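Local coordinates for putative flagellar hook-associated protein (Vibrio parahaemolyticus, PDB 3PWX), which probably serves as a structural component of the bacterial flagellum, as a hook-associated member of the flagellin family, at residues A[56-61]-A[156-161]; A[17-22]-A[212-217]; A[103-108]-A[124-129]; A[146-151]-A[187-192]; A[138-143]-A[198-203]. All blocks are in the same frame, centred on the assembly; numbering follows the deposited sequence.

From the N terminus, residues 17-22 open contact 2, which closes last, at 212-217. It joins the two long helices 7-61 and 172-223 and encloses all the others. Contact 1 opens next, at 56-61, and closes at 156-161, bringing helix 154-166 to the far end of helix 7-61. Contact 3 opens and closes inside it, between the loop 103-108 and the segment 124-129. Contact 5 opens at 138-143 and contact 4 at 146-151. Both close on helix 172-223, contact 4 at 187-192 and contact 5 at 198-203, so contact 4 lies within contact 5. Contact 1 crosses both. Contacts 3 and 5 touch through Asn-139.

Contact 1: A[56-61]-A[156-161]; sequences DIVLWG and NQIDAL
This is a buried apolar helix-to-helix contact, in which Val-58 meets Ile-158 and Leu-161 within a helical bundle. Long helices packed in this way are consistent with the helical core of the flagellin family. Segment 56-61 is the C-terminal end of the long helix 7-61, and segment 156-161 belongs to the short helix 154-166. The two helices stand fairly wide here: the nearest CA atoms, those of Val-58 and Leu-161, are 8.6 Å apart. The gap is bridged by methyl groups alone, with no hydrogen bond across it. Val-58 supplies both of its branches, and it points at the short helix. Leu-161 points back at it. Ile-158 starts out beside the line of approach, and only its terminal methyl reaches over. Its CG1 branch lies opposite the backbone N (chi1 -164°), and a turn at chi2 of 49° then places CD1 near the valine. All three residues are buried.

Other helices complete the packing. Val-58 also touches Leu-180 and Leu-161 touches Ser-179, both on helix 172-223. Ile-158 rests on Leu-78 and Arg-82 of helix 71-89. On a different side of the short helix, Asp-159 forms salt bridges with Arg-82 and Lys-112.

The valine meets its two partners at a slant, with its CG2 methyl serving both. Val-58 CG2 lies 4.1 Å from Ile-158 CD1. It comes still nearer to the leucine, with Val-58 CG2 and Leu-161 CD2 3.4 Å apart, while Val-58 CG1 stands 4.2 Å from the same Leu-161 CD2.

Contact 2: A[17-22]-A[212-217]; sequences ERENSA and SENKLF
Asn-20 and Lys-215 meet at a slant, the amide of one against the aliphatic stem of the other. The oxygen does the touching: Asn-20 OD1 is 3.4 Å from Lys-215 CG and 3.7 Å from Lys-215 CD. This is packing of a polar atom on methylenes and not a hydrogen bond. The lysine chain runs straight to CD and then bends twice, with chi3 at 71° and chi4 at 47°. The bends carry NZ round to a salt bridge with Asp-219 on its own helix. The amide nitrogen of Asn-20 also bonds to Asp-219, so this one carboxylate draws both side chains together.

The second pair, Glu-19 and Asn-214, crosses at about a right angle. Glu-19 is fully stretched, and its carboxylate and the asparagine amide are turned 56° from each other. Glu-19 OE2 stays 3.8 Å from Asn-214 ND2, too far for a bond. The two groups are only loose neighbours at the surface.

The backbones come close nonetheless, with the CA atoms of Asn-20 and Lys-215 6.5 Å apart. Residues 17-22 fall in a predicted coiled coil, and the two segments run antiparallel. Val-218, one residue before Asp-219 on helix 172-223, touches both Glu-19 and Asn-20. The contact thus pairs the N-terminal part of helix 7-61 with the C-terminal part of helix 172-223.

Contact 3: A[103-108]-A[124-129]; sequences TKTDTA and DVRVVT
Thr-103 and Thr-105 meet Asp-124 and Arg-126 where a surface loop near a magnesium site lies against the lead-in to a beta hairpin. His-97 binds magnesium in a crystal structure of this protein, though no magnesium is bound to His-97 of this chain in the model. The side chain of Thr-105 is about 4 Å from that of His-97 and about 5 Å from a bound magnesium ion at nearest atoms.

One hydrogen bond crosses the contact. Thr-103 OG1 donates to Asp-124 OD2 at 2.8 Å. The hydroxyl meets the carboxylate oxygen from above its plane, 44° out of it. OG1 of Thr-103 sits between the backbone N and the carbonyl carbon (chi1 46°). This same rotation brings the methyl down on the aspartate stem, with Thr-103 CG2 3.5 Å from Asp-124 CB. Thr-103 OG1 also bonds to Asn-122 ND2, so the hydroxyl is gripped from two residues of the facing loop.

Arg-126 folds back to reach the loop, its chain bent at chi2 and chi3. The methyl of Thr-105 approaches the guanidinium group obliquely, with Thr-105 CG2 3.9 Å from Arg-126 NH1. Further up the arginine, CD lies 4.4 Å from Thr-103 CG2.

The loop is shaped by its own backbone. Lys-104 is the centre of an inverse gamma turn, closed by a weak bond of 3.2 Å from Thr-105 N to Thr-103 O. A type I beta turn follows, from Lys-104 to Thr-107. On the other side, strand 127-131 pairs antiparallel with strand 134-137, the layout of a two-stranded beta hairpin.

Contact 4: A[146-151]-A[187-192]; sequences LDIGGG and MANVLG
Polar contact comes from Asn-189, whose amide nitrogen reaches from the helix to the loop carbonyl of Asp-147. Asn-189 ND2 lies 3.1 Å from Asp-147 O, but the bond is weak and bent, with an N-H...O angle of 125°. The firmer partner of ND2 is Ile-145 O, in helix 142-145. One amide group therefore serves two carbonyls two residues apart. With CG anti to its carbonyl carbon (chi1 -76°), the amide is carried out from the helix to the loop.

The loop turns sharply just past this point. Asp-147 OD1 accepts from Gly-149 N at 3.0 Å, which makes an Asx turn. The nitrogen meets the carboxylate from above its plane. Three glycines, 149-151, follow on the way to helix 154-166.

Van der Waals packing is slight: the Ile-148 CG2 methyl stands 4.0 Å from the amide nitrogen Asn-189 ND2, the two side chains crossing at about a right angle. The end of the isoleucine leads away from Asn-189, and the side chain also touches Ala-182, Asp-185 and Thr-186 of helix 172-223. On the same helix, selenomethionine Met-187 and Val-190 pack on helix 7-61.

Contact 5: A[138-143]-A[198-203]; sequences SNMTAQ and GGRHNN
Arg-200 reaches Asn-139 and Met-140 because its chain runs straight out from helix 172-223. Its CG lies anti to the carbonyl carbon (chi1 -80°), and the chain stays extended as far as NE. Met-140, a selenomethionine, does the reverse. Its chi1 of -68° and chi2 of -54° put the selenium near the guanidinium group, and chi3 only swings the terminal methyl. The contact ties the chain leaving the beta hairpin of strands 127-131 and 134-137 to the long helix 172-223.

One hydrogen bond joins the segments. Arg-200 NH1 donates to the backbone oxygen Asn-139 O at 3.2 Å, and the bond is nearly straight. The oxygen lies at the edge of the guanidinium, within its plane. Seen from the carbonyl, however, the donor stands well above the plane. The selenium approaches the same flat group obliquely, with Met-140 SE 4.1 Å from both Arg-200 NH1 and Arg-200 NH2. From a different side, the carbonyl carbon of Ser-138 lies 4.0 Å from Arg-200 NH1.

The other end of the guanidinium is held too. Arg-200 NH2 forms a salt bridge with Glu-196, one turn earlier on the same helix. The side chain of Asn-139 faces away from the helix and bonds to Arg-126 N through OD1 and to Asp-124 O through ND2, which ties the segment to contact 3.

Arg-200 is buried, so its charge needs partners within the protein. The carboxylate of Glu-196 probably balances it, and the carbonyl of Asn-139 takes up a further N-H.

Contact 1: A[56-61]-A[156-161]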
# COMPACT_ATOMS: atom_id res chain seq x y z
N ASP A 56 -12.07 20.28 29.15
CA ASP A 56 -12.15 20.46 30.57
C ASP A 56 -12.56 21.89 30.95
O ASP A 56 -13.25 22.12 31.98
CB ASP A 56 -10.79 20.16 31.18
CG ASP A 56 -10.49 18.67 31.25
OD1 ASP A 56 -11.36 17.79 31.01
OD2 ASP A 56 -9.32 18.38 31.54
N ILE A 57 -12.12 22.84 30.13
CA ILE A 57 -12.42 24.25 30.28
C ILE A 57 -13.87 24.56 29.93
O ILE A 57 -14.58 25.25 30.68
CB ILE A 57 -11.49 25.13 29.41
CG1 ILE A 57 -10.07 25.16 29.99
CG2 ILE A 57 -12.06 26.53 29.23
CD1 ILE A 57 -9.01 25.57 28.96
N VAL A 58 -14.30 24.07 28.76
CA VAL A 58 -15.71 24.10 28.41
C VAL A 58 -16.56 23.44 29.52
O VAL A 58 -17.54 24.04 29.97
CB VAL A 58 -15.94 23.44 27.08
CG1 VAL A 58 -17.42 23.33 26.78
CG2 VAL A 58 -15.22 24.24 26.01
N LEU A 59 -16.16 22.24 29.97
CA LEU A 59 -16.85 21.56 31.06
C LEU A 59 -17.02 22.42 32.35
O LEU A 59 -18.13 22.52 32.87
CB LEU A 59 -16.24 20.18 31.36
CG LEU A 59 -16.46 19.05 30.32
CD1 LEU A 59 -15.68 17.84 30.73
CD2 LEU A 59 -17.92 18.66 30.05
N TRP A 60 -15.94 23.07 32.83
CA TRP A 60 -16.10 23.94 34.00
C TRP A 60 -16.88 25.19 33.63
O TRP A 60 -17.95 25.43 34.19
CB TRP A 60 -14.79 24.33 34.70
CG TRP A 60 -15.11 24.81 36.12
CD1 TRP A 60 -15.90 25.89 36.46
CD2 TRP A 60 -14.70 24.21 37.37
NE1 TRP A 60 -16.00 26.00 37.82
CE2 TRP A 60 -15.28 24.98 38.41
CE3 TRP A 60 -13.91 23.09 37.71
CZ2 TRP A 60 -15.09 24.69 39.78
CZ3 TRP A 60 -13.72 22.80 39.07
CH2 TRP A 60 -14.30 23.59 40.09
N GLY A 61 -16.34 25.95 32.69
CA GLY A 61 -16.94 27.19 32.16
C GLY A 61 -18.41 27.25 31.74
O GLY A 61 -18.99 28.33 31.70
N ASN A 156 -13.54 26.27 14.39
CA ASN A 156 -14.60 27.23 14.22
C ASN A 156 -15.62 27.15 15.36
O ASN A 156 -16.10 28.17 15.80
CB ASN A 156 -15.22 27.08 12.84
CG ASN A 156 -14.26 27.57 11.76
OD1 ASN A 156 -13.47 28.48 12.04
ND2 ASN A 156 -14.28 26.96 10.55
N GLN A 157 -15.88 25.94 15.86
CA GLN A 157 -16.90 25.79 16.83
C GLN A 157 -16.39 26.36 18.14
O GLN A 157 -17.16 26.92 18.92
CB GLN A 157 -17.26 24.33 16.99
CG GLN A 157 -18.26 24.03 18.14
CD GLN A 157 -19.57 24.74 17.89
OE1 GLN A 157 -20.10 24.68 16.78
NE2 GLN A 157 -20.10 25.41 18.92
N ILE A 158 -15.08 26.25 18.37
CA ILE A 158 -14.50 26.72 19.62
C ILE A 158 -14.60 28.27 19.63
O ILE A 158 -14.81 28.87 20.71
CB ILE A 158 -13.06 26.17 19.92
CG1 ILE A 158 -12.67 26.38 21.39
CG2 ILE A 158 -12.02 26.90 19.10
CD1 ILE A 158 -13.75 25.92 22.53
N ASP A 159 -14.49 28.88 18.43
CA ASP A 159 -14.61 30.35 18.29
C ASP A 159 -16.03 30.83 18.50
O ASP A 159 -16.24 31.87 19.13
CB ASP A 159 -14.01 30.86 16.94
CG ASP A 159 -12.49 31.12 17.03
OD1 ASP A 159 -11.91 31.03 18.15
OD2 ASP A 159 -11.86 31.42 16.00
N ALA A 160 -17.02 30.08 18.00
CA ALA A 160 -18.43 30.33 18.35
C ALA A 160 -18.71 30.25 19.89
O ALA A 160 -19.59 30.93 20.44
CB ALA A 160 -19.36 29.40 17.58
N LEU A 161 -17.95 29.39 20.57
CA LEU A 161 -18.10 29.26 21.99
C LEU A 161 -17.46 30.46 22.69
O LEU A 161 -18.06 31.02 23.56
CB LEU A 161 -17.58 27.91 22.51
CG LEU A 161 -17.75 27.91 24.05
CD1 LEU A 161 -19.21 27.70 24.45
CD2 LEU A 161 -16.86 26.95 24.75

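Contact 2: A[17-22]-A[212-217]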
# COMPACT_ATOMS: atom_id res chain seq x y z
N GLU A 17 23.96 -11.03 -4.51
CA GLU A 17 24.30 -9.70 -4.06
C GLU A 17 23.19 -8.69 -4.37
O GLU A 17 22.80 -7.88 -3.49
CB GLU A 17 25.62 -9.21 -4.64
CG GLU A 17 26.84 -9.37 -3.75
CD GLU A 17 28.20 -9.18 -4.51
OE1 GLU A 17 28.25 -8.58 -5.63
OE2 GLU A 17 29.24 -9.67 -3.99
N ARG A 18 22.72 -8.73 -5.62
CA ARG A 18 21.64 -7.87 -6.11
C ARG A 18 20.31 -8.11 -5.37
O ARG A 18 19.56 -7.16 -5.16
CB ARG A 18 21.43 -8.06 -7.59
CG ARG A 18 20.15 -7.48 -8.12
CD ARG A 18 20.04 -7.74 -9.63
NE ARG A 18 19.18 -6.79 -10.34
CZ ARG A 18 19.26 -6.53 -11.64
NH1 ARG A 18 20.19 -7.09 -12.40
NH2 ARG A 18 18.44 -5.65 -12.19
N GLU A 19 20.03 -9.36 -5.01
CA GLU A 19 18.84 -9.67 -4.22
C GLU A 19 19.02 -9.21 -2.78
O GLU A 19 18.10 -8.67 -2.17
CB GLU A 19 18.48 -11.16 -4.28
CG GLU A 19 17.15 -11.52 -3.55
CD GLU A 19 16.79 -13.03 -3.58
OE1 GLU A 19 17.41 -13.82 -4.38
OE2 GLU A 19 15.86 -13.43 -2.82
N ASN A 20 20.22 -9.39 -2.25
CA ASN A 20 20.56 -8.86 -0.94
C ASN A 20 20.44 -7.34 -0.86
O ASN A 20 19.87 -6.81 0.08
CB ASN A 20 21.96 -9.34 -0.54
CG ASN A 20 22.08 -9.62 0.91
OD1 ASN A 20 21.57 -8.87 1.75
ND2 ASN A 20 22.77 -10.70 1.23
N SER A 21 20.91 -6.65 -1.88
CA SER A 21 20.80 -5.20 -1.96
C SER A 21 19.35 -4.69 -2.09
O SER A 21 19.01 -3.62 -1.54
CB SER A 21 21.63 -4.65 -3.11
OG SER A 21 21.09 -3.43 -3.58
N ALA A 22 18.49 -5.44 -2.77
CA ALA A 22 17.07 -5.08 -2.86
C ALA A 22 16.41 -5.12 -1.47
O ALA A 22 15.88 -4.10 -1.00
CB ALA A 22 16.34 -5.98 -3.85
N SER A 212 13.89 -10.08 6.87
CA SER A 212 15.00 -10.55 7.71
C SER A 212 15.30 -12.03 7.51
O SER A 212 16.46 -12.38 7.26
CB SER A 212 14.74 -10.22 9.19
OG SER A 212 15.14 -8.89 9.48
N GLU A 213 14.28 -12.89 7.60
CA GLU A 213 14.40 -14.31 7.22
C GLU A 213 15.04 -14.43 5.84
O GLU A 213 16.07 -15.07 5.66
CB GLU A 213 13.03 -14.99 7.14
CG GLU A 213 12.09 -14.70 8.30
CD GLU A 213 11.23 -15.91 8.67
OE1 GLU A 213 10.77 -15.95 9.83
OE2 GLU A 213 11.03 -16.84 7.84
N ASN A 214 14.41 -13.80 4.86
CA ASN A 214 14.88 -13.81 3.49
C ASN A 214 16.36 -13.53 3.38
O ASN A 214 17.06 -14.26 2.69
CB ASN A 214 14.14 -12.77 2.69
CG ASN A 214 13.33 -13.38 1.61
OD1 ASN A 214 12.14 -13.62 1.78
ND2 ASN A 214 13.97 -13.64 0.48
N LYS A 215 16.81 -12.47 4.05
CA LYS A 215 18.24 -12.15 4.13
C LYS A 215 19.08 -13.25 4.78
O LYS A 215 20.25 -13.42 4.44
CB LYS A 215 18.47 -10.83 4.88
CG LYS A 215 19.63 -10.03 4.32
CD LYS A 215 19.94 -8.75 5.07
CE LYS A 215 20.55 -9.02 6.44
NZ LYS A 215 21.66 -10.03 6.49
N LEU A 216 18.51 -14.00 5.72
CA LEU A 216 19.22 -15.18 6.22
C LEU A 216 19.55 -16.16 5.12
O LEU A 216 20.72 -16.51 4.94
CB LEU A 216 18.43 -15.93 7.28
CG LEU A 216 19.10 -15.90 8.63
CD1 LEU A 216 18.11 -16.41 9.68
CD2 LEU A 216 20.41 -16.69 8.62
N PHE A 217 18.50 -16.61 4.42
CA PHE A 217 18.64 -17.68 3.45
C PHE A 217 19.65 -17.21 2.49
O PHE A 217 20.58 -17.94 2.21
CB PHE A 217 17.33 -18.03 2.73
CG PHE A 217 16.21 -18.40 3.66
CD1 PHE A 217 16.31 -19.51 4.53
CD2 PHE A 217 15.04 -17.61 3.72
CE1 PHE A 217 15.28 -19.82 5.42
CE2 PHE A 217 13.99 -17.94 4.60
CZ PHE A 217 14.12 -19.04 5.44

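Contact 3: A[103-108]-A[124-129]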
# COMPACT_ATOMS: atom_id res chain seq x y z
N THR A 103 -1.43 15.84 -0.69
CA THR A 103 -0.36 16.00 -1.69
C THR A 103 0.06 17.45 -1.93
O THR A 103 0.92 17.71 -2.76
CB THR A 103 -0.70 15.43 -3.03
OG1 THR A 103 -2.02 15.84 -3.38
CG2 THR A 103 -0.56 13.91 -3.00
N LYS A 104 -0.56 18.39 -1.24
CA LYS A 104 -0.19 19.81 -1.38
C LYS A 104 0.91 20.15 -0.34
O LYS A 104 0.65 20.91 0.63
CB LYS A 104 -1.41 20.70 -1.15
CG LYS A 104 -2.63 20.52 -2.03
CD LYS A 104 -3.57 21.67 -1.67
CE LYS A 104 -4.84 21.74 -2.50
NZ LYS A 104 -5.49 23.07 -2.22
N THR A 105 2.11 19.59 -0.53
CA THR A 105 3.17 19.49 0.48
C THR A 105 3.82 20.82 0.86
O THR A 105 4.42 20.93 1.94
CB THR A 105 4.30 18.53 0.03
OG1 THR A 105 4.61 18.79 -1.34
CG2 THR A 105 3.89 16.97 0.14
N ASP A 106 3.71 21.84 -0.00
CA ASP A 106 4.17 23.19 0.34
C ASP A 106 3.06 24.14 0.82
O ASP A 106 3.25 25.31 1.03
CB ASP A 106 4.94 23.79 -0.83
CG ASP A 106 6.12 22.95 -1.21
OD1 ASP A 106 7.08 22.87 -0.41
OD2 ASP A 106 6.09 22.33 -2.30
N THR A 107 1.87 23.61 0.99
CA THR A 107 0.84 24.46 1.44
C THR A 107 0.38 24.03 2.86
O THR A 107 0.17 22.84 3.11
CB THR A 107 -0.26 24.68 0.35
OG1 THR A 107 -1.54 24.38 0.88
CG2 THR A 107 -0.06 23.80 -0.84
N ALA A 108 0.32 25.01 3.78
CA ALA A 108 -0.17 24.82 5.15
C ALA A 108 -1.51 24.12 5.12
O ALA A 108 -2.34 24.44 4.30
CB ALA A 108 -0.34 26.15 5.79
N ASP A 124 -5.32 13.37 -0.15
CA ASP A 124 -4.59 12.40 -0.91
C ASP A 124 -3.64 11.57 -0.07
O ASP A 124 -3.01 12.07 0.89
CB ASP A 124 -3.76 13.14 -1.96
CG ASP A 124 -4.59 13.58 -3.14
OD1 ASP A 124 -5.84 13.51 -3.03
OD2 ASP A 124 -4.00 14.02 -4.16
N VAL A 125 -3.43 10.33 -0.46
CA VAL A 125 -2.49 9.50 0.27
C VAL A 125 -1.20 9.47 -0.51
O VAL A 125 -1.24 9.51 -1.70
CB VAL A 125 -3.03 8.03 0.50
CG1 VAL A 125 -4.29 8.11 1.40
CG2 VAL A 125 -3.38 7.40 -0.79
N ARG A 126 -0.07 9.50 0.17
CA ARG A 126 1.18 9.09 -0.41
C ARG A 126 1.43 7.67 0.05
O ARG A 126 0.93 7.20 1.15
CB ARG A 126 2.32 9.94 0.13
CG ARG A 126 2.50 11.32 -0.50
CD ARG A 126 1.88 12.40 0.34
NE ARG A 126 2.84 13.25 1.03
CZ ARG A 126 2.83 13.44 2.35
NH1 ARG A 126 3.68 14.28 2.95
NH2 ARG A 126 1.93 12.80 3.08
N VAL A 127 2.23 6.99 -0.76
CA VAL A 127 2.62 5.60 -0.54
C VAL A 127 4.13 5.46 -0.57
O VAL A 127 4.88 6.23 -1.23
CB VAL A 127 2.06 4.68 -1.66
CG1 VAL A 127 0.55 4.88 -1.83
CG2 VAL A 127 2.79 4.90 -2.95
N VAL A 128 4.56 4.40 0.09
CA VAL A 128 5.93 3.93 0.12
C VAL A 128 5.92 2.44 -0.18
O VAL A 128 5.09 1.65 0.39
CB VAL A 128 6.50 4.20 1.55
CG1 VAL A 128 7.61 3.24 1.95
CG2 VAL A 128 6.99 5.61 1.59
N THR A 129 6.86 2.04 -1.04
CA THR A 129 7.06 0.64 -1.45
C THR A 129 7.88 -0.08 -0.39
O THR A 129 8.96 0.38 -0.02
CB THR A 129 7.79 0.57 -2.76
OG1 THR A 129 6.92 1.13 -3.74
CG2 THR A 129 8.09 -0.89 -3.17

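Contact 4: A[146-151]-A[187-192]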
# COMPACT_ATOMS: atom_id res chain seq x y z
N LEU A 146 -10.14 16.41 10.58
CA LEU A 146 -10.94 17.55 11.02
C LEU A 146 -12.40 17.48 10.51
O LEU A 146 -13.28 18.20 11.03
CB LEU A 146 -10.27 18.86 10.58
CG LEU A 146 -9.05 19.23 11.42
CD1 LEU A 146 -8.47 20.63 11.09
CD2 LEU A 146 -9.36 19.23 12.95
N ASP A 147 -12.66 16.61 9.56
CA ASP A 147 -14.02 16.46 9.05
C ASP A 147 -14.91 15.76 10.08
O ASP A 147 -14.81 14.55 10.32
CB ASP A 147 -14.01 15.74 7.69
CG ASP A 147 -15.38 15.20 7.28
OD1 ASP A 147 -16.17 14.75 8.14
OD2 ASP A 147 -15.68 15.15 6.07
N ILE A 148 -15.80 16.54 10.68
CA ILE A 148 -16.83 16.01 11.57
C ILE A 148 -18.20 16.17 10.93
O ILE A 148 -19.22 16.13 11.61
CB ILE A 148 -16.76 16.63 12.99
CG1 ILE A 148 -16.51 18.14 12.90
CG2 ILE A 148 -15.63 16.02 13.75
CD1 ILE A 148 -16.84 18.93 14.18
N GLY A 149 -18.21 16.32 9.61
CA GLY A 149 -19.42 16.63 8.86
C GLY A 149 -19.53 18.14 8.75
O GLY A 149 -18.61 18.85 9.19
N GLY A 150 -20.63 18.63 8.18
CA GLY A 150 -20.88 20.07 8.06
C GLY A 150 -19.86 20.70 7.13
O GLY A 150 -20.18 21.61 6.36
N GLY A 151 -18.64 20.16 7.19
CA GLY A 151 -17.40 20.82 6.76
C GLY A 151 -16.84 21.62 7.93
O GLY A 151 -15.70 22.09 7.84
N MSE A 187 -11.94 14.22 18.66
CA MSE A 187 -11.15 13.31 19.46
C MSE A 187 -11.24 11.87 18.96
O MSE A 187 -10.21 11.20 18.81
CB MSE A 187 -11.56 13.41 20.93
CG MSE A 187 -10.81 12.43 21.79
SE MSE A 187 -8.99 13.03 22.20
CE MSE A 187 -9.54 14.33 23.65
N ALA A 188 -12.45 11.41 18.68
CA ALA A 188 -12.64 10.09 18.04
C ALA A 188 -11.82 9.94 16.72
O ALA A 188 -11.20 8.88 16.41
CB ALA A 188 -14.12 9.86 17.78
N ASN A 189 -11.81 11.00 15.94
CA ASN A 189 -11.08 10.93 14.67
C ASN A 189 -9.56 10.89 14.95
O ASN A 189 -8.82 10.11 14.34
CB ASN A 189 -11.43 12.15 13.80
CG ASN A 189 -12.80 12.04 13.15
OD1 ASN A 189 -13.45 11.04 13.22
ND2 ASN A 189 -13.23 13.10 12.49
N VAL A 190 -9.09 11.75 15.85
CA VAL A 190 -7.66 11.81 16.18
C VAL A 190 -7.20 10.48 16.72
O VAL A 190 -6.15 9.98 16.30
CB VAL A 190 -7.32 12.98 17.18
CG1 VAL A 190 -5.95 12.77 17.83
CG2 VAL A 190 -7.31 14.25 16.45
N LEU A 191 -8.02 9.87 17.56
CA LEU A 191 -7.68 8.61 18.20
C LEU A 191 -7.78 7.48 17.21
O LEU A 191 -7.01 6.53 17.27
CB LEU A 191 -8.58 8.33 19.43
CG LEU A 191 -8.36 9.13 20.74
CD1 LEU A 191 -9.27 8.64 21.87
CD2 LEU A 191 -6.88 9.10 21.21
N GLY A 192 -8.73 7.57 16.29
CA GLY A 192 -8.89 6.54 15.25
C GLY A 192 -7.67 6.53 14.32
O GLY A 192 -7.17 5.47 13.93

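Contact 5: A[138-143]-A[198-203]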
# COMPACT_ATOMS: atom_id res chain seq x y z
N SER A 138 1.43 6.21 3.86
CA SER A 138 2.40 6.79 4.77
C SER A 138 1.98 8.12 5.32
O SER A 138 2.66 8.67 6.23
CB SER A 138 3.75 6.92 4.05
OG SER A 138 3.65 7.84 2.96
N ASN A 139 0.84 8.66 4.87
CA ASN A 139 0.38 9.90 5.51
C ASN A 139 -0.98 9.89 6.22
O ASN A 139 -1.78 8.98 5.99
CB ASN A 139 0.44 11.04 4.52
CG ASN A 139 -0.55 10.90 3.37
OD1 ASN A 139 -0.76 9.82 2.79
ND2 ASN A 139 -1.16 12.04 3.02
N MSE A 140 -1.21 10.86 7.12
CA MSE A 140 -2.57 11.15 7.60
C MSE A 140 -2.91 12.55 7.08
O MSE A 140 -2.01 13.28 6.70
CB MSE A 140 -2.70 11.10 9.12
CG MSE A 140 -2.56 9.73 9.77
SE MSE A 140 -3.76 8.34 9.03
CE MSE A 140 -5.49 9.12 9.53
N THR A 141 -4.19 12.87 6.98
CA THR A 141 -4.54 14.22 6.57
C THR A 141 -5.39 15.01 7.55
O THR A 141 -6.36 14.49 8.11
CB THR A 141 -5.14 14.32 5.14
OG1 THR A 141 -6.50 13.87 5.13
CG2 THR A 141 -4.26 13.60 4.20
N ALA A 142 -5.05 16.28 7.69
CA ALA A 142 -5.90 17.21 8.47
C ALA A 142 -7.29 17.19 7.86
O ALA A 142 -8.28 17.17 8.54
CB ALA A 142 -5.32 18.59 8.44
N GLN A 143 -7.38 17.15 6.54
CA GLN A 143 -8.70 17.22 5.98
C GLN A 143 -9.61 16.06 6.30
O GLN A 143 -10.79 16.26 6.46
CB GLN A 143 -8.66 17.42 4.48
CG GLN A 143 -10.01 17.45 3.92
CD GLN A 143 -10.01 18.26 2.72
OE1 GLN A 143 -10.05 19.51 2.82
NE2 GLN A 143 -9.90 17.60 1.54
N GLY A 198 -0.84 2.81 14.46
CA GLY A 198 -0.31 1.61 15.15
C GLY A 198 -0.47 0.33 14.35
O GLY A 198 0.39 -0.47 14.36
N GLY A 199 -1.59 0.13 13.66
CA GLY A 199 -1.79 -0.98 12.74
C GLY A 199 -0.80 -0.92 11.57
O GLY A 199 -0.28 -1.96 11.14
N ARG A 200 -0.52 0.28 11.04
CA ARG A 200 0.56 0.39 10.04
C ARG A 200 1.91 -0.10 10.55
O ARG A 200 2.50 -1.01 9.98
CB ARG A 200 0.64 1.80 9.47
CG ARG A 200 -0.45 2.00 8.38
CD ARG A 200 -0.42 3.45 7.89
NE ARG A 200 -1.66 3.85 7.27
CZ ARG A 200 -1.91 5.09 6.88
NH1 ARG A 200 -1.00 6.05 7.07
NH2 ARG A 200 -3.08 5.39 6.31
N HIS A 201 2.35 0.44 11.69
CA HIS A 201 3.54 -0.13 12.39
C HIS A 201 3.63 -1.65 12.46
O HIS A 201 4.70 -2.19 12.21
CB HIS A 201 3.63 0.39 13.81
CG HIS A 201 4.23 1.75 13.91
ND1 HIS A 201 5.44 2.08 13.34
CD2 HIS A 201 3.80 2.87 14.57
CE1 HIS A 201 5.72 3.35 13.61
NE2 HIS A 201 4.75 3.84 14.37
N ASN A 202 2.54 -2.30 12.88
CA ASN A 202 2.51 -3.75 12.93
C ASN A 202 2.66 -4.46 11.58
O ASN A 202 3.35 -5.46 11.45
CB ASN A 202 1.26 -4.21 13.69
CG ASN A 202 1.31 -3.79 15.15
OD1 ASN A 202 2.41 -3.55 15.69
ND2 ASN A 202 0.15 -3.67 15.80
N ASN A 203 2.01 -3.93 10.56
CA ASN A 203 2.06 -4.55 9.30
C ASN A 203 3.47 -4.38 8.70
O ASN A 203 4.06 -5.36 8.14
CB ASN A 203 0.91 -4.04 8.46
CG ASN A 203 -0.36 -4.86 8.68
OD1 ASN A 203 -0.30 -6.09 8.92
ND2 ASN A 203 -1.51 -4.23 8.55